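Local coordinates for caspase-1 (Spodoptera frugiperda, PDB 1M72), which is a cysteine protease of the caspase family, thought to act in the activation cascade of caspases that carries out apoptosis, at residues Asn39-Asp44 with Gly53-Ser58. Sequence-based numbering, arbitrary orientation.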
loop_
_atom_site.group_PDB
_atom_site.type_symbol
_atom_site.label_atom_id
_atom_site.label_comp_id
_atom_site.label_asym_id
_atom_site.label_seq_id
_atom_site.Cartn_x
_atom_site.Cartn_y
_atom_site.Cartn_z
ATOM N N ASN C 39 12.626 17.291 -8.520
ATOM C CA ASN C 39 13.714 17.345 -7.539
ATOM C C ASN C 39 13.777 18.727 -6.918
ATOM O O ASN C 39 13.958 19.727 -7.646
ATOM C CB ASN C 39 15.018 17.031 -8.257
ATOM C CG ASN C 39 16.157 16.942 -7.327
ATOM O OD1 ASN C 39 17.236 17.421 -7.620
ATOM N ND2 ASN C 39 15.930 16.334 -6.182
ATOM N N HIS C 40 13.656 18.776 -5.586
ATOM C CA HIS C 40 13.641 20.052 -4.858
ATOM C C HIS C 40 14.771 20.187 -3.905
ATOM O O HIS C 40 14.787 19.498 -2.900
ATOM C CB HIS C 40 12.358 20.207 -4.053
ATOM C CG HIS C 40 11.148 20.371 -4.901
ATOM N ND1 HIS C 40 10.781 21.587 -5.440
ATOM C CD2 HIS C 40 10.275 19.457 -5.389
ATOM C CE1 HIS C 40 9.735 21.416 -6.227
ATOM N NE2 HIS C 40 9.409 20.135 -6.213
ATOM N N GLU C 41 15.699 21.095 -4.195
ATOM C CA GLU C 41 16.855 21.275 -3.302
ATOM C C GLU C 41 16.802 22.524 -2.414
ATOM O O GLU C 41 17.289 22.522 -1.285
ATOM C CB GLU C 41 18.166 21.289 -4.118
ATOM C CG GLU C 41 19.468 21.162 -3.260
ATOM C CD GLU C 41 20.753 21.104 -4.110
ATOM O OE1 GLU C 41 20.745 21.589 -5.281
ATOM O OE2 GLU C 41 21.771 20.580 -3.600
ATOM N N HIS C 42 16.174 23.568 -2.919
ATOM C CA HIS C 42 16.133 24.818 -2.196
ATOM C C HIS C 42 14.705 25.335 -2.163
ATOM O O HIS C 42 13.926 25.081 -3.070
ATOM C CB HIS C 42 17.091 25.781 -2.903
ATOM C CG HIS C 42 18.462 25.206 -3.105
ATOM N ND1 HIS C 42 19.008 24.987 -4.361
ATOM C CD2 HIS C 42 19.408 24.809 -2.208
ATOM C CE1 HIS C 42 20.232 24.492 -4.221
ATOM N NE2 HIS C 42 20.501 24.375 -2.927
ATOM N N PHE C 43 14.372 26.070 -1.111
ATOM C CA PHE C 43 13.022 26.580 -0.920
ATOM C C PHE C 43 12.929 28.065 -0.581
ATOM O O PHE C 43 13.776 28.580 0.142
ATOM C CB PHE C 43 12.350 25.780 0.205
ATOM C CG PHE C 43 12.365 24.285 -0.029
ATOM C CD1 PHE C 43 13.517 23.535 0.227
ATOM C CD2 PHE C 43 11.256 23.648 -0.617
ATOM C CE1 PHE C 43 13.578 22.171 -0.111
ATOM C CE2 PHE C 43 11.304 22.297 -0.950
ATOM C CZ PHE C 43 12.471 21.547 -0.704
ATOM N N ASP C 44 11.883 28.730 -1.084
ATOM C CA ASP C 44 11.638 30.141 -0.800
ATOM C C ASP C 44 10.784 30.252 0.457
ATOM O O ASP C 44 10.122 31.253 0.663
ATOM C CB ASP C 44 10.912 30.851 -1.956
ATOM C CG ASP C 44 11.712 30.834 -3.260
ATOM O OD1 ASP C 44 12.958 30.739 -3.206
ATOM O OD2 ASP C 44 11.084 30.933 -4.336
ATOM N N GLY C 53 22.129 16.621 -0.993
ATOM C CA GLY C 53 22.096 15.180 -1.234
ATOM C C GLY C 53 21.007 14.709 -2.221
ATOM O O GLY C 53 21.132 13.641 -2.842
ATOM N N THR C 54 19.942 15.505 -2.364
ATOM C CA THR C 54 18.832 15.163 -3.265
ATOM C C THR C 54 19.295 15.087 -4.725
ATOM O O THR C 54 18.690 14.376 -5.506
ATOM C CB THR C 54 17.638 16.195 -3.124
ATOM O OG1 THR C 54 16.496 15.707 -3.823
ATOM C CG2 THR C 54 17.991 17.545 -3.687
ATOM N N ASN C 55 20.365 15.807 -5.085
ATOM C CA ASN C 55 20.859 15.763 -6.456
ATOM C C ASN C 55 21.516 14.402 -6.708
ATOM O O ASN C 55 21.549 13.911 -7.848
ATOM C CB ASN C 55 21.834 16.928 -6.760
ATOM C CG ASN C 55 21.121 18.292 -6.841
ATOM O OD1 ASN C 55 21.765 19.340 -6.975
ATOM N ND2 ASN C 55 19.803 18.283 -6.752
ATOM N N VAL C 56 22.049 13.791 -5.657
ATOM C CA VAL C 56 22.602 12.464 -5.817
ATOM C C VAL C 56 21.390 11.510 -6.123
ATOM O O VAL C 56 21.484 10.659 -7.039
ATOM C CB VAL C 56 23.341 12.016 -4.529
ATOM C CG1 VAL C 56 23.758 10.537 -4.639
ATOM C CG2 VAL C 56 24.592 12.881 -4.315
ATOM N N ASP C 57 20.256 11.662 -5.406
ATOM C CA ASP C 57 19.079 10.810 -5.658
ATOM C C ASP C 57 18.573 11.019 -7.084
ATOM O O ASP C 57 18.320 10.072 -7.822
ATOM C CB ASP C 57 17.900 11.127 -4.720
ATOM C CG ASP C 57 18.111 10.629 -3.311
ATOM O OD1 ASP C 57 19.110 9.917 -3.038
ATOM O OD2 ASP C 57 17.258 10.958 -2.465
ATOM N N SER C 58 18.446 12.282 -7.466
ATOM C CA SER C 58 17.958 12.628 -8.781
ATOM C C SER C 58 18.806 12.020 -9.895
ATOM O O SER C 58 18.254 11.443 -10.835
ATOM C CB SER C 58 17.911 14.140 -8.928
ATOM O OG SER C 58 17.074 14.505 -10.015
HETATM O O HOH W 1 23.152 17.420 -3.904
#
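Asn39 points its amide at the start of helix 54-67, overlapping Thr54 tip to tip and crossing Asn55 at about a right angle. With CG anti to the backbone N (chi1 -175°), Asn39 ND2 donates a weak hydrogen bond to Thr54 OG1 at 2.5 Å, bent to 126° at the hydrogen. The other branch, Asn39 OD1, lies 2.8 Å from Asn55 ND2, the two amide planes being turned 62° apart. Ser58, a turn further on, packs its CB 3.7 Å from Asn39 CG. Asn39 ends strand 31-39 of the central caspase sheet, and helix 54-67 leads on to the parallel neighbouring strand 70-76, so the contact joins strand end to helix start in the first half of a beta-alpha-beta crossover. Arg51, in the intervening loop, donates to His40 O and, weakly, to Thr54 OG1, while Leu106 of strand 98-106 touches Asn39, Thr54 and Ser58. Two residues on, the extended Glu41 chain crosses Thr54 obliquely, Glu41 CB lying 3.8 Å from Thr54 CG2. With CG anti to the backbone N, it carries the carboxylate near the helix N-terminus, which would be expected to favour the charged form, although Asn55 OD1, an acceptor 3.0 Å from Glu41 OE1, would work against it. A water bridges here, donating weakly to Glu41 OE2 and accepting from N-cap Gly53 N at 3.2 Å and, weakly, from Asn55 N.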